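Local coordinates for protein aspartate aminotransferase (Thermotoga maritima, PDB 1O4S) that catalyses the pyridoxal-phosphate-dependent transfer of an amino group from L-aspartate to 2-oxoglutarate, giving oxaloacetate and L-glutamate, and works as a homodimer, at residues E50-P56 and H248-W253; G79-L83 and Q284-L288; R193-E197 and T226-V231; Y216-T222 and P323-Y328. Numbering follows the deposited sequence.

Contact 1. Residues E50-P56 and H248-W253; sequences EPDFPTP and HSMTGW
Two irregular loops meet here by side-chain hydrogen bonding: residues 50-56, in the loop after strand 44-45, and residues 248-253, in the loop between strands 238-243 and 256-259. With no regular backbone pairing between them, they are held by hydroxyl and indole groups. Residues 50-56 are mostly extended, with Pro56 as N-cap of the next helix; Ser249 has left-handed backbone angles (51/50), and 251-253 are helical in phi/psi. The CA atoms approach to 5.4 Å at Pro51-Ser249, 5.5 Å at Thr55-Met250 and 6.6 Å at Glu50-Thr251. Ser249 OG (chi1 t) donates to Phe53 O at 2.7 Å, Thr251 OG1 (chi1 p) to Glu50 OE1 at 2.7 Å, and Trp253 NE1 to Thr55 OG1 at 3.0 Å. Thr55 OG1 in turn donates to a water (2.6 Å) that donates to Ser249 O (2.8 Å). Pro56 CD rests 3.2 Å from His248 O. The contact borders the cofactor site, the side chain of Pro51 lying about 4 Å from that of Lys246, and the dimer interface, where Tyr74 and Lys73 of the second subunit bond to Glu50 and Pro51. Helix 296-315 packs on Pro51 and Phe53, helix 281-290 on Met250 and Trp253, and helix 57-68 on Thr55.

Contact 2. Residues G79-L83 and Q284-L288; sequences GIYEL and QYAAL
A helix start can be held by a side chain from a neighbouring helix, and residues 79-83 and 284-288 give a clear case. The first segment is the entry to helix 81-95: Gly79 is extended at a positive phi (112/150), Ile80 is the N-cap residue (-60/142), and 81-83 are helical. The second is regular helix throughout, part of helix 281-290. The closest CA pair is Leu83-Leu288, at 5.3 Å.

The polar link is one hydrogen bond, Ile80 N to Gln284 OE1, 2.8 Å and nearly straight at 168°. Gln284 reaches it with chi1 m and chi2 t, and the same OE1 lies 3.4 Å from Gly79 CA. Its NE2 is bonded to Thr75 and Ile279, so both ends of the amide are engaged.

A CH-pi contact follows: Ile80, with chi1 p and chi2 t, sets CD1 over one face of the Tyr285 ring, 4.0 Å from the centroid. Tyr285 also stacks with Phe66.

The remaining contacts are van der Waals, made by the leucine methyls. Leu83 CD1 lies 4.0 Å from Ala287 CB and 4.3 Å from Leu288 CB. Two methyls approach carbonyl oxygens: Leu83 CD2 is 3.7 Å from Gln284 O, and Leu288 (t, p) brings CD1 to 3.5 Å from Glu82 O.

The one directional bond thus fixes the Gln284 side chain against the Ile80 NH, while methyl and CH-pi contacts, looser in their geometry, fill the rest of the junction.

Contact 3. Residues R193-E197 and T226-V231; sequences REFLE and TSILDV
A capping box opens the short helix at 228-231, which packs against the first turn of helix 193-206 in the large, PLP-binding domain of this aminotransferase. Residues 193-197 are regular helix. The nearest CA pairs are Arg193-Thr226 (5.8 Å), Leu196-Ile228 (6.5 Å) and Glu197-Val231 (5.4 Å).

Thr226, still extended (-119/127), comes first: its OG1 lies 3.6 Å from Arg193 CB, and its carbonyl O is 3.4 Å from Leu196 CD1. A water 3.1 Å from both Arg193 NH1 and Thr226 OG1 links the two residues. Ser227 then turns away as N-cap; its OG accepts from Leu229 N (3.0 Å), and Asp230 OD1 accepts from Ser227 N (2.9 Å), the reciprocal bonds of the box. Glu214 binds Ser227 OG and Ile228 N. Ile228 brings CD1 to 4.3 Å from Leu196 CB; both side chains also touch Ile180 of strand 175-180. Leu229 passes out of reach of 193-197, packing on helix 81-95 and strand 238-243. Asp230 CB sits 4.1 Å from Arg193 NH1, and Val231 closes the segment, its CG2 3.8 Å from Leu196 CB.

Direct contact is therefore mainly van der Waals packing. Arg193, fully extended (chi1-chi3 all t), is salt-bridged within its own helix, NE to Glu197 OE2 at 3.2 Å, while Val231 CG1 lies over one guanidinium face and just 3.3 Å from Glu197 CG.

Contact 4. Residues Y216-T222 and P323-Y328; sequences YDSLVYT and PEGAFY. With PLP (pyridoxal-5'-phosphate), chain M.
Tyr216 OH bonds both PLP O3, at a very short 2.5 Å, and Tyr328 OH, at 2.6 Å; either partner could donate in each. Farther along, Tyr221 OH makes a third short phenolic bond, donating to Ala326 O at 2.5 Å. A tyrosine bonded to the cofactor O3 is a familiar element of aspartate aminotransferase active sites.

The backbones meet in a single bridge, Val220 with Gly325 (CA-CA 4.2 Å), flanked by Tyr221 N to Glu324 O (3.0 Å) and Ala326 N to Leu219 O (2.9 Å). A type I turn from Tyr216 to Leu219, then an inverse gamma turn centred on Leu219, lead into the bridge. Just after it, the chain turns at Ala326, at positive phi (61/-160).

Packing centres on Tyr216 (chi1 m). Ala326 CB covers one face, 3.8 Å from the ring centroid. In two offset edge-to-face pairs, each with centroids 5.6 Å apart, Tyr216 turns its edge toward the face of Phe327 (planes at 79°), and Tyr328 turns its edge toward the face of Tyr216 (85°). Leu219 CD1 adds a 3.9 Å contact with Phe327 CD2.

This buried junction joins the loop after strand 209-213 to the one entering strand 328-332. Tyr328 touches Arg365 of strand 363-367, which probably binds the L-aspartate substrate, while helix 296-315 packs on Leu219 and Tyr221.

Overall arrangement
The four contacts illustrate how chemistry follows location. Contacts 1 and 4, closest to the chain centre and to the cofactor, join loops and rely heavily on side-chain hydroxyls, joined in contact 4 by a backbone bridge; they touch through Phe327 packed on Glu50 and Pro51. Contact 4 is buried within one subunit, whereas contact 1 is partly buried and also faces the second subunit. Contacts 2 and 3 lie farther out, involve helix starts and depend mainly on apolar packing, with one side-chain to backbone hydrogen bond in contact 2, which is buried, and a bridging water in contact 3, partly open to solvent. Contact 2 adjoins contact 1, where Trp253 meets Ala286. Contact 3 adjoins contact 4 only along the sequence.

Contact 1. Residues E50-P56 and H248-W253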
loop_
_atom_site.group_PDB
_atom_site.type_symbol
_atom_site.label_atom_id
_atom_site.label_comp_id
_atom_site.label_asym_id
_atom_site.label_seq_id
_atom_site.Cartn_x
_atom_site.Cartn_y
_atom_site.Cartn_z
ATOM N N GLU B 50 9.618 14.759 8.081
ATOM C CA GLU B 50 9.802 13.700 9.086
ATOM C C GLU B 50 10.750 14.133 10.189
ATOM O O GLU B 50 11.710 14.836 9.909
ATOM C CB GLU B 50 10.353 12.389 8.457
ATOM C CG GLU B 50 11.785 12.476 7.942
ATOM C CD GLU B 50 12.175 11.348 7.007
ATOM O OE1 GLU B 50 11.640 10.224 7.163
ATOM O OE2 GLU B 50 13.049 11.599 6.130
ATOM N N PRO B 51 10.515 13.653 11.418
ATOM C CA PRO B 51 11.403 13.994 12.526
ATOM C C PRO B 51 12.823 13.482 12.302
ATOM O O PRO B 51 13.065 12.477 11.615
ATOM C CB PRO B 51 10.712 13.370 13.757
ATOM C CG PRO B 51 9.311 13.118 13.320
ATOM C CD PRO B 51 9.393 12.798 11.857
ATOM N N ASP B 52 13.774 14.201 12.853
ATOM C CA ASP B 52 15.185 13.832 12.749
ATOM C C ASP B 52 15.633 12.983 13.959
ATOM O O ASP B 52 16.700 13.191 14.518
ATOM C CB ASP B 52 16.034 15.108 12.640
ATOM C CG ASP B 52 15.839 16.054 13.829
ATOM O OD1 ASP B 52 14.692 16.260 14.261
ATOM O OD2 ASP B 52 16.771 16.662 14.377
ATOM N N PHE B 53 14.768 12.120 14.446
ATOM C CA PHE B 53 15.084 11.293 15.582
ATOM C C PHE B 53 15.108 9.868 15.014
ATOM O O PHE B 53 14.492 9.586 13.991
ATOM C CB PHE B 53 14.030 11.435 16.687
ATOM C CG PHE B 53 14.246 12.611 17.593
ATOM C CD1 PHE B 53 14.545 12.435 18.929
ATOM C CD2 PHE B 53 14.143 13.908 17.111
ATOM C CE1 PHE B 53 14.759 13.541 19.775
ATOM C CE2 PHE B 53 14.353 14.999 17.944
ATOM C CZ PHE B 53 14.659 14.806 19.269
ATOM N N PRO B 54 15.828 8.970 15.669
ATOM C CA PRO B 54 15.815 7.561 15.261
ATOM C C PRO B 54 14.532 6.959 15.719
ATOM O O PRO B 54 13.815 7.552 16.520
ATOM C CB PRO B 54 17.029 6.946 16.011
ATOM C CG PRO B 54 17.315 7.864 17.183
ATOM C CD PRO B 54 16.708 9.207 16.838
ATOM N N THR B 55 14.247 5.775 15.212
ATOM C CA THR B 55 13.276 4.881 15.825
ATOM C C THR B 55 13.680 4.643 17.281
ATOM O O THR B 55 14.840 4.362 17.544
ATOM C CB THR B 55 13.279 3.548 15.083
ATOM O OG1 THR B 55 12.835 3.751 13.748
ATOM C CG2 THR B 55 12.311 2.581 15.724
ATOM N N PRO B 56 12.766 4.754 18.238
ATOM C CA PRO B 56 13.138 4.507 19.631
ATOM C C PRO B 56 13.764 3.148 19.827
ATOM O O PRO B 56 13.279 2.178 19.282
ATOM C CB PRO B 56 11.808 4.608 20.361
ATOM C CG PRO B 56 11.018 5.544 19.537
ATOM C CD PRO B 56 11.359 5.150 18.131
ATOM N N HIS B 248 6.566 8.996 16.865
ATOM C CA HIS B 248 7.676 8.138 17.288
ATOM C C HIS B 248 8.811 8.117 16.308
ATOM O O HIS B 248 9.694 7.258 16.390
ATOM C CB HIS B 248 7.186 6.716 17.477
ATOM C CG HIS B 248 6.289 6.560 18.653
ATOM N ND1 HIS B 248 4.918 6.655 18.558
ATOM C CD2 HIS B 248 6.564 6.368 19.961
ATOM C CE1 HIS B 248 4.381 6.471 19.751
ATOM N NE2 HIS B 248 5.360 6.305 20.621
ATOM N N SER B 249 8.782 9.047 15.370
ATOM C CA SER B 249 9.806 9.136 14.364
ATOM C C SER B 249 10.029 7.779 13.680
ATOM O O SER B 249 11.160 7.273 13.616
ATOM C CB SER B 249 11.101 9.657 14.959
ATOM O OG SER B 249 11.891 10.250 13.964
ATOM N N MET B 250 8.924 7.181 13.246
ATOM C CA MET B 250 8.937 5.870 12.616
ATOM C C MET B 250 8.449 5.939 11.183
ATOM O O MET B 250 7.825 5.030 10.710
ATOM C CB MET B 250 8.087 4.897 13.437
ATOM C CG MET B 250 8.770 4.491 14.724
ATOM S SD MET B 250 7.712 3.474 15.777
ATOM C CE MET B 250 7.365 2.045 14.727
ATOM N N THR B 251 8.756 7.046 10.486
ATOM C CA THR B 251 8.226 7.303 9.136
ATOM C C THR B 251 8.506 6.178 8.149
ATOM O O THR B 251 7.614 5.824 7.389
ATOM C CB THR B 251 8.785 8.619 8.528
ATOM O OG1 THR B 251 10.181 8.645 8.748
ATOM C CG2 THR B 251 8.198 9.863 9.175
ATOM N N GLY B 252 9.722 5.630 8.141
ATOM C CA GLY B 252 10.081 4.568 7.224
ATOM C C GLY B 252 9.441 3.200 7.507
ATOM O O GLY B 252 9.496 2.342 6.667
ATOM N N TRP B 253 8.843 3.025 8.678
ATOM C CA TRP B 253 8.126 1.794 9.060
ATOM C C TRP B 253 6.788 1.624 8.338
ATOM O O TRP B 253 6.410 0.500 8.060
ATOM C CB TRP B 253 7.910 1.686 10.566
ATOM C CG TRP B 253 9.145 1.452 11.318
ATOM C CD1 TRP B 253 9.975 2.396 11.883
ATOM C CD2 TRP B 253 9.687 0.191 11.656
ATOM N NE1 TRP B 253 10.998 1.775 12.553
ATOM C CE2 TRP B 253 10.866 0.420 12.395
ATOM C CE3 TRP B 253 9.308 -1.131 11.387
ATOM C CZ2 TRP B 253 11.657 -0.615 12.862
ATOM C CZ3 TRP B 253 10.108 -2.154 11.845
ATOM C CH2 TRP B 253 11.260 -1.884 12.579
HETATM O O HOH W 1 13.088 5.856 12.247
#

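Contact 2. Residues G79-L83 and Q284-L288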
loop_
_atom_site.group_PDB
_atom_site.type_symbol
_atom_site.label_atom_id
_atom_site.label_comp_id
_atom_site.label_asym_id
_atom_site.label_seq_id
_atom_site.Cartn_x
_atom_site.Cartn_y
_atom_site.Cartn_z
ATOM N N GLY B 79 -4.747 -5.897 10.262
ATOM C CA GLY B 79 -3.730 -5.789 11.284
ATOM C C GLY B 79 -3.928 -6.849 12.352
ATOM O O GLY B 79 -5.080 -7.280 12.597
ATOM N N ILE B 80 -2.836 -7.285 12.974
ATOM C CA ILE B 80 -2.928 -8.303 14.025
ATOM C C ILE B 80 -3.810 -7.786 15.149
ATOM O O ILE B 80 -3.737 -6.606 15.490
ATOM C CB ILE B 80 -1.528 -8.713 14.599
ATOM C CG1 ILE B 80 -0.795 -7.521 15.203
ATOM C CG2 ILE B 80 -0.650 -9.417 13.516
ATOM C CD1 ILE B 80 0.516 -7.881 15.863
ATOM N N TYR B 81 -4.615 -8.668 15.732
ATOM C CA TYR B 81 -5.589 -8.315 16.756
ATOM C C TYR B 81 -4.984 -7.510 17.878
ATOM O O TYR B 81 -5.565 -6.539 18.338
ATOM C CB TYR B 81 -6.194 -9.584 17.396
ATOM C CG TYR B 81 -7.239 -9.259 18.415
ATOM C CD1 TYR B 81 -8.496 -8.848 18.017
ATOM C CD2 TYR B 81 -6.966 -9.342 19.783
ATOM C CE1 TYR B 81 -9.473 -8.518 18.946
ATOM C CE2 TYR B 81 -7.923 -9.016 20.720
ATOM C CZ TYR B 81 -9.193 -8.613 20.291
ATOM O OH TYR B 81 -10.181 -8.296 21.212
ATOM N N GLU B 82 -3.809 -7.933 18.315
ATOM C CA GLU B 82 -3.127 -7.322 19.457
ATOM C C GLU B 82 -2.765 -5.843 19.214
ATOM O O GLU B 82 -2.893 -4.994 20.125
ATOM C CB GLU B 82 -1.892 -8.163 19.806
ATOM C CG GLU B 82 -2.245 -9.536 20.443
ATOM C CD GLU B 82 -2.644 -10.701 19.471
ATOM O OE1 GLU B 82 -2.516 -10.612 18.194
ATOM O OE2 GLU B 82 -3.110 -11.764 20.024
ATOM N N LEU B 83 -2.390 -5.525 17.973
ATOM C CA LEU B 83 -2.079 -4.148 17.604
ATOM C C LEU B 83 -3.385 -3.329 17.541
ATOM O O LEU B 83 -3.470 -2.242 18.080
ATOM C CB LEU B 83 -1.288 -4.075 16.291
ATOM C CG LEU B 83 -0.916 -2.708 15.734
ATOM C CD1 LEU B 83 -0.247 -1.821 16.822
ATOM C CD2 LEU B 83 -0.052 -2.784 14.482
ATOM N N GLN B 284 4.355 -4.254 12.346
ATOM C CA GLN B 284 3.249 -4.430 13.269
ATOM C C GLN B 284 3.766 -4.664 14.653
ATOM O O GLN B 284 3.277 -4.025 15.583
ATOM C CB GLN B 284 2.317 -5.522 12.829
ATOM C CG GLN B 284 1.661 -5.220 11.519
ATOM C CD GLN B 284 0.514 -6.147 11.185
ATOM O OE1 GLN B 284 -0.444 -6.219 11.922
ATOM N NE2 GLN B 284 0.592 -6.805 10.054
ATOM N N TYR B 285 4.750 -5.535 14.811
ATOM C CA TYR B 285 5.323 -5.752 16.130
ATOM C C TYR B 285 6.081 -4.558 16.661
ATOM O O TYR B 285 6.018 -4.265 17.871
ATOM C CB TYR B 285 6.134 -7.051 16.198
ATOM C CG TYR B 285 5.170 -8.230 16.218
ATOM C CD1 TYR B 285 4.887 -8.946 15.068
ATOM C CD2 TYR B 285 4.490 -8.574 17.383
ATOM C CE1 TYR B 285 3.994 -9.989 15.068
ATOM C CE2 TYR B 285 3.591 -9.623 17.392
ATOM C CZ TYR B 285 3.362 -10.325 16.218
ATOM O OH TYR B 285 2.491 -11.354 16.198
ATOM N N ALA B 286 6.742 -3.831 15.771
ATOM C CA ALA B 286 7.416 -2.601 16.166
ATOM C C ALA B 286 6.380 -1.576 16.737
ATOM O O ALA B 286 6.598 -0.986 17.776
ATOM C CB ALA B 286 8.168 -2.023 14.991
ATOM N N ALA B 287 5.259 -1.406 16.045
ATOM C CA ALA B 287 4.210 -0.487 16.456
ATOM C C ALA B 287 3.540 -0.885 17.776
ATOM O O ALA B 287 3.237 -0.058 18.617
ATOM C CB ALA B 287 3.171 -0.334 15.315
ATOM N N LEU B 288 3.368 -2.173 17.984
ATOM C CA LEU B 288 2.767 -2.661 19.206
ATOM C C LEU B 288 3.654 -2.238 20.397
ATOM O O LEU B 288 3.150 -1.737 21.396
ATOM C CB LEU B 288 2.545 -4.178 19.096
ATOM C CG LEU B 288 1.975 -4.949 20.276
ATOM C CD1 LEU B 288 0.571 -4.451 20.638
ATOM C CD2 LEU B 288 1.946 -6.420 19.914
#

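Contact 3. Residues R193-E197 and T226-V231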
loop_
_atom_site.group_PDB
_atom_site.type_symbol
_atom_site.label_atom_id
_atom_site.label_comp_id
_atom_site.label_asym_id
_atom_site.label_seq_id
_atom_site.Cartn_x
_atom_site.Cartn_y
_atom_site.Cartn_z
ATOM N N ARG B 193 -11.744 24.643 19.395
ATOM C CA ARG B 193 -12.751 23.718 19.874
ATOM C C ARG B 193 -14.150 24.079 19.346
ATOM O O ARG B 193 -14.917 23.214 18.956
ATOM C CB ARG B 193 -12.733 23.716 21.409
ATOM C CG ARG B 193 -13.775 22.804 22.031
ATOM C CD ARG B 193 -13.737 22.721 23.546
ATOM N NE ARG B 193 -14.673 21.683 23.998
ATOM C CZ ARG B 193 -14.348 20.432 24.368
ATOM N NH1 ARG B 193 -13.072 20.015 24.396
ATOM N NH2 ARG B 193 -15.326 19.593 24.733
ATOM N N GLU B 194 -14.465 25.370 19.359
ATOM C CA GLU B 194 -15.743 25.910 18.876
ATOM C C GLU B 194 -16.032 25.526 17.405
ATOM O O GLU B 194 -17.151 25.128 17.055
ATOM C CB GLU B 194 -15.801 27.446 19.115
ATOM C CG GLU B 194 -14.448 28.149 19.432
ATOM C CD GLU B 194 -13.838 27.826 20.825
ATOM O OE1 GLU B 194 -12.591 27.655 20.937
ATOM O OE2 GLU B 194 -14.597 27.755 21.830
ATOM N N PHE B 195 -15.010 25.615 16.558
ATOM C CA PHE B 195 -15.119 25.186 15.166
ATOM C C PHE B 195 -15.452 23.677 15.054
ATOM O O PHE B 195 -16.367 23.299 14.338
ATOM C CB PHE B 195 -13.835 25.535 14.393
ATOM C CG PHE B 195 -13.792 24.954 13.009
ATOM C CD1 PHE B 195 -14.367 25.634 11.938
ATOM C CD2 PHE B 195 -13.200 23.717 12.782
ATOM C CE1 PHE B 195 -14.348 25.075 10.649
ATOM C CE2 PHE B 195 -13.173 23.166 11.520
ATOM C CZ PHE B 195 -13.753 23.838 10.441
ATOM N N LEU B 196 -14.727 22.841 15.797
ATOM C CA LEU B 196 -14.863 21.387 15.739
ATOM C C LEU B 196 -16.205 20.879 16.254
ATOM O O LEU B 196 -16.797 20.000 15.650
ATOM C CB LEU B 196 -13.706 20.724 16.530
ATOM C CG LEU B 196 -12.311 21.075 16.000
ATOM C CD1 LEU B 196 -11.214 20.493 16.875
ATOM C CD2 LEU B 196 -12.164 20.575 14.529
ATOM N N GLU B 197 -16.653 21.416 17.389
ATOM C CA GLU B 197 -17.990 21.137 17.948
ATOM C C GLU B 197 -19.082 21.474 16.950
ATOM O O GLU B 197 -20.065 20.740 16.812
ATOM C CB GLU B 197 -18.241 21.958 19.238
ATOM C CG GLU B 197 -17.329 21.565 20.395
ATOM C CD GLU B 197 -17.574 22.338 21.679
ATOM O OE1 GLU B 197 -17.724 23.588 21.650
ATOM O OE2 GLU B 197 -17.604 21.678 22.736
ATOM N N THR B 226 -7.408 20.390 20.533
ATOM C CA THR B 226 -8.673 19.678 20.597
ATOM C C THR B 226 -8.707 18.657 19.459
ATOM O O THR B 226 -8.517 19.015 18.289
ATOM C CB THR B 226 -9.832 20.664 20.409
ATOM O OG1 THR B 226 -9.753 21.727 21.381
ATOM C CG2 THR B 226 -11.148 19.988 20.677
ATOM N N SER B 227 -8.970 17.406 19.812
ATOM C CA SER B 227 -9.147 16.327 18.849
ATOM C C SER B 227 -10.606 16.300 18.464
ATOM O O SER B 227 -11.458 16.681 19.268
ATOM C CB SER B 227 -8.779 14.994 19.492
ATOM O OG SER B 227 -9.149 13.908 18.696
ATOM N N ILE B 228 -10.904 15.837 17.257
ATOM C CA ILE B 228 -12.291 15.571 16.902
ATOM C C ILE B 228 -12.910 14.584 17.904
ATOM O O ILE B 228 -14.115 14.605 18.133
ATOM C CB ILE B 228 -12.437 15.042 15.446
ATOM C CG1 ILE B 228 -13.872 15.303 14.910
ATOM C CG2 ILE B 228 -12.080 13.536 15.353
ATOM C CD1 ILE B 228 -14.253 16.788 14.815
ATOM N N LEU B 229 -12.085 13.718 18.477
ATOM C CA LEU B 229 -12.540 12.787 19.517
ATOM C C LEU B 229 -12.805 13.439 20.912
ATOM O O LEU B 229 -13.401 12.800 21.783
ATOM C CB LEU B 229 -11.552 11.637 19.647
ATOM C CG LEU B 229 -11.287 10.850 18.347
ATOM C CD1 LEU B 229 -10.430 9.638 18.671
ATOM C CD2 LEU B 229 -12.541 10.410 17.627
ATOM N N ASP B 230 -12.354 14.683 21.105
ATOM C CA ASP B 230 -12.764 15.519 22.254
ATOM C C ASP B 230 -14.202 16.070 22.159
ATOM O O ASP B 230 -14.854 16.302 23.180
ATOM C CB ASP B 230 -11.792 16.699 22.428
ATOM C CG ASP B 230 -10.440 16.284 23.060
ATOM O OD1 ASP B 230 -9.397 16.814 22.629
ATOM O OD2 ASP B 230 -10.338 15.463 23.995
ATOM N N VAL B 231 -14.678 16.272 20.930
ATOM C CA VAL B 231 -15.981 16.906 20.669
ATOM C C VAL B 231 -17.041 15.982 20.029
ATOM O O VAL B 231 -18.168 16.397 19.779
ATOM C CB VAL B 231 -15.809 18.168 19.792
ATOM C CG1 VAL B 231 -14.975 19.219 20.537
ATOM C CG2 VAL B 231 -15.177 17.840 18.445
HETATM O O HOH W 2 -10.102 20.966 24.339
#

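Contact 4. Residues Y216-T222 and P323-Y328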
loop_
_atom_site.group_PDB
_atom_site.type_symbol
_atom_site.label_atom_id
_atom_site.label_comp_id
_atom_site.label_asym_id
_atom_site.label_seq_id
_atom_site.Cartn_x
_atom_site.Cartn_y
_atom_site.Cartn_z
ATOM N N TYR B 216 -0.087 14.582 13.960
ATOM C CA TYR B 216 0.829 15.469 14.682
ATOM C C TYR B 216 0.322 15.762 16.068
ATOM O O TYR B 216 0.848 16.627 16.726
ATOM C CB TYR B 216 1.026 16.776 13.911
ATOM C CG TYR B 216 1.756 16.612 12.603
ATOM C CD1 TYR B 216 3.129 16.447 12.578
ATOM C CD2 TYR B 216 1.092 16.663 11.396
ATOM C CE1 TYR B 216 3.809 16.327 11.401
ATOM C CE2 TYR B 216 1.776 16.531 10.191
ATOM C CZ TYR B 216 3.134 16.355 10.210
ATOM O OH TYR B 216 3.844 16.215 9.054
ATOM N N ASP B 217 -0.676 15.020 16.531
ATOM C CA ASP B 217 -1.328 15.346 17.803
ATOM C C ASP B 217 -0.442 15.293 19.068
ATOM O O ASP B 217 -0.814 15.874 20.104
ATOM C CB ASP B 217 -2.599 14.515 18.026
ATOM C CG ASP B 217 -2.325 13.038 18.338
ATOM O OD1 ASP B 217 -3.253 12.363 18.853
ATOM O OD2 ASP B 217 -1.275 12.438 18.055
ATOM N N SER B 218 0.685 14.574 18.989
ATOM C CA SER B 218 1.657 14.472 20.074
ATOM C C SER B 218 2.581 15.643 20.053
ATOM O O SER B 218 3.148 15.998 21.069
ATOM C CB SER B 218 2.547 13.211 19.877
ATOM O OG SER B 218 2.003 12.183 20.654
ATOM N N LEU B 219 2.823 16.170 18.861
ATOM C CA LEU B 219 3.757 17.275 18.707
ATOM C C LEU B 219 3.008 18.591 18.875
ATOM O O LEU B 219 2.807 19.341 17.919
ATOM C CB LEU B 219 4.477 17.182 17.363
ATOM C CG LEU B 219 5.521 16.071 17.289
ATOM C CD1 LEU B 219 5.774 15.595 15.900
ATOM C CD2 LEU B 219 6.807 16.586 17.899
ATOM N N VAL B 220 2.575 18.840 20.107
ATOM C CA VAL B 220 1.832 20.048 20.454
ATOM C C VAL B 220 2.603 20.837 21.529
ATOM O O VAL B 220 3.264 20.249 22.395
ATOM C CB VAL B 220 0.381 19.731 20.902
ATOM C CG1 VAL B 220 -0.453 19.267 19.693
ATOM C CG2 VAL B 220 0.344 18.687 22.036
ATOM N N TYR B 221 2.544 22.161 21.421
ATOM C CA TYR B 221 3.343 23.085 22.235
ATOM C C TYR B 221 2.434 23.934 23.091
ATOM O O TYR B 221 2.818 24.983 23.570
ATOM C CB TYR B 221 4.211 23.967 21.338
ATOM C CG TYR B 221 4.876 23.129 20.290
ATOM C CD1 TYR B 221 5.659 22.036 20.663
ATOM C CD2 TYR B 221 4.703 23.390 18.931
ATOM C CE1 TYR B 221 6.262 21.223 19.708
ATOM C CE2 TYR B 221 5.310 22.575 17.963
ATOM C CZ TYR B 221 6.082 21.481 18.361
ATOM O OH TYR B 221 6.679 20.649 17.428
ATOM N N THR B 222 1.248 23.407 23.335
ATOM C CA THR B 222 0.176 24.171 23.900
ATOM C C THR B 222 -0.848 23.197 24.507
ATOM O O THR B 222 -0.832 21.978 24.219
ATOM C CB THR B 222 -0.357 25.083 22.747
ATOM O OG1 THR B 222 0.002 26.439 23.013
ATOM C CG2 THR B 222 -1.843 25.099 22.607
ATOM N N PRO B 323 3.197 28.584 15.209
ATOM C CA PRO B 323 2.700 27.203 15.185
ATOM C C PRO B 323 2.442 26.671 16.599
ATOM O O PRO B 323 3.231 26.953 17.501
ATOM C CB PRO B 323 3.823 26.418 14.476
ATOM C CG PRO B 323 5.014 27.178 14.671
ATOM C CD PRO B 323 4.587 28.677 14.737
ATOM N N GLU B 324 1.331 25.962 16.788
ATOM C CA GLU B 324 0.981 25.344 18.062
ATOM C C GLU B 324 1.225 23.844 18.056
ATOM O O GLU B 324 1.046 23.172 19.071
ATOM C CB GLU B 324 -0.477 25.662 18.398
ATOM C CG GLU B 324 -0.669 27.111 18.888
ATOM C CD GLU B 324 -2.061 27.404 19.465
ATOM O OE1 GLU B 324 -3.023 27.589 18.696
ATOM O OE2 GLU B 324 -2.194 27.491 20.702
ATOM N N GLY B 325 1.615 23.325 16.903
ATOM C CA GLY B 325 1.867 21.906 16.730
ATOM C C GLY B 325 2.568 21.583 15.418
ATOM O O GLY B 325 2.817 22.495 14.614
ATOM N N ALA B 326 2.878 20.293 15.215
ATOM C CA ALA B 326 3.679 19.792 14.096
ATOM C C ALA B 326 5.075 20.432 14.155
ATOM O O ALA B 326 5.499 20.836 15.230
ATOM C CB ALA B 326 2.970 20.012 12.736
ATOM N N PHE B 327 5.821 20.457 13.052
ATOM C CA PHE B 327 7.165 21.014 13.085
ATOM C C PHE B 327 7.459 21.877 11.890
ATOM O O PHE B 327 8.595 21.933 11.393
ATOM C CB PHE B 327 8.231 19.945 13.314
ATOM C CG PHE B 327 8.083 18.704 12.474
ATOM C CD1 PHE B 327 8.515 18.672 11.153
ATOM C CD2 PHE B 327 7.550 17.545 13.026
ATOM C CE1 PHE B 327 8.386 17.508 10.396
ATOM C CE2 PHE B 327 7.433 16.396 12.275
ATOM C CZ PHE B 327 7.845 16.378 10.967
ATOM N N TYR B 328 6.415 22.608 11.487
ATOM C CA TYR B 328 6.452 23.578 10.391
ATOM C C TYR B 328 6.141 25.016 10.841
ATOM O O TYR B 328 5.418 25.280 11.829
ATOM C CB TYR B 328 5.467 23.183 9.301
ATOM C CG TYR B 328 5.517 21.725 9.001
ATOM C CD1 TYR B 328 6.593 21.192 8.312
ATOM C CD2 TYR B 328 4.536 20.861 9.482
ATOM C CE1 TYR B 328 6.674 19.851 8.068
ATOM C CE2 TYR B 328 4.601 19.514 9.234
ATOM C CZ TYR B 328 5.691 19.005 8.523
ATOM O OH TYR B 328 5.793 17.658 8.210
HETATM N N1 PLP M . -0.812 13.838 7.063
HETATM C C2 PLP M . 0.100 14.874 7.100
HETATM C C2A PLP M . -0.477 16.252 6.960
HETATM C C3 PLP M . 1.477 14.629 7.224
HETATM O O3 PLP M . 2.270 15.562 7.264
HETATM C C4 PLP M . 1.944 13.313 7.372
HETATM C C4A PLP M . 3.456 13.043 7.535
HETATM C C5 PLP M . 0.967 12.287 7.350
HETATM C C6 PLP M . -0.387 12.572 7.190
HETATM C C5A PLP M . 1.237 10.804 7.491
HETATM O O4P PLP M . 2.304 10.120 6.857
HETATM P P PLP M . 2.588 8.565 7.115
HETATM O O1P PLP M . 4.072 8.556 7.115
HETATM O O2P PLP M . 1.964 8.138 8.378
HETATM O O3P PLP M . 2.006 8.002 5.879
#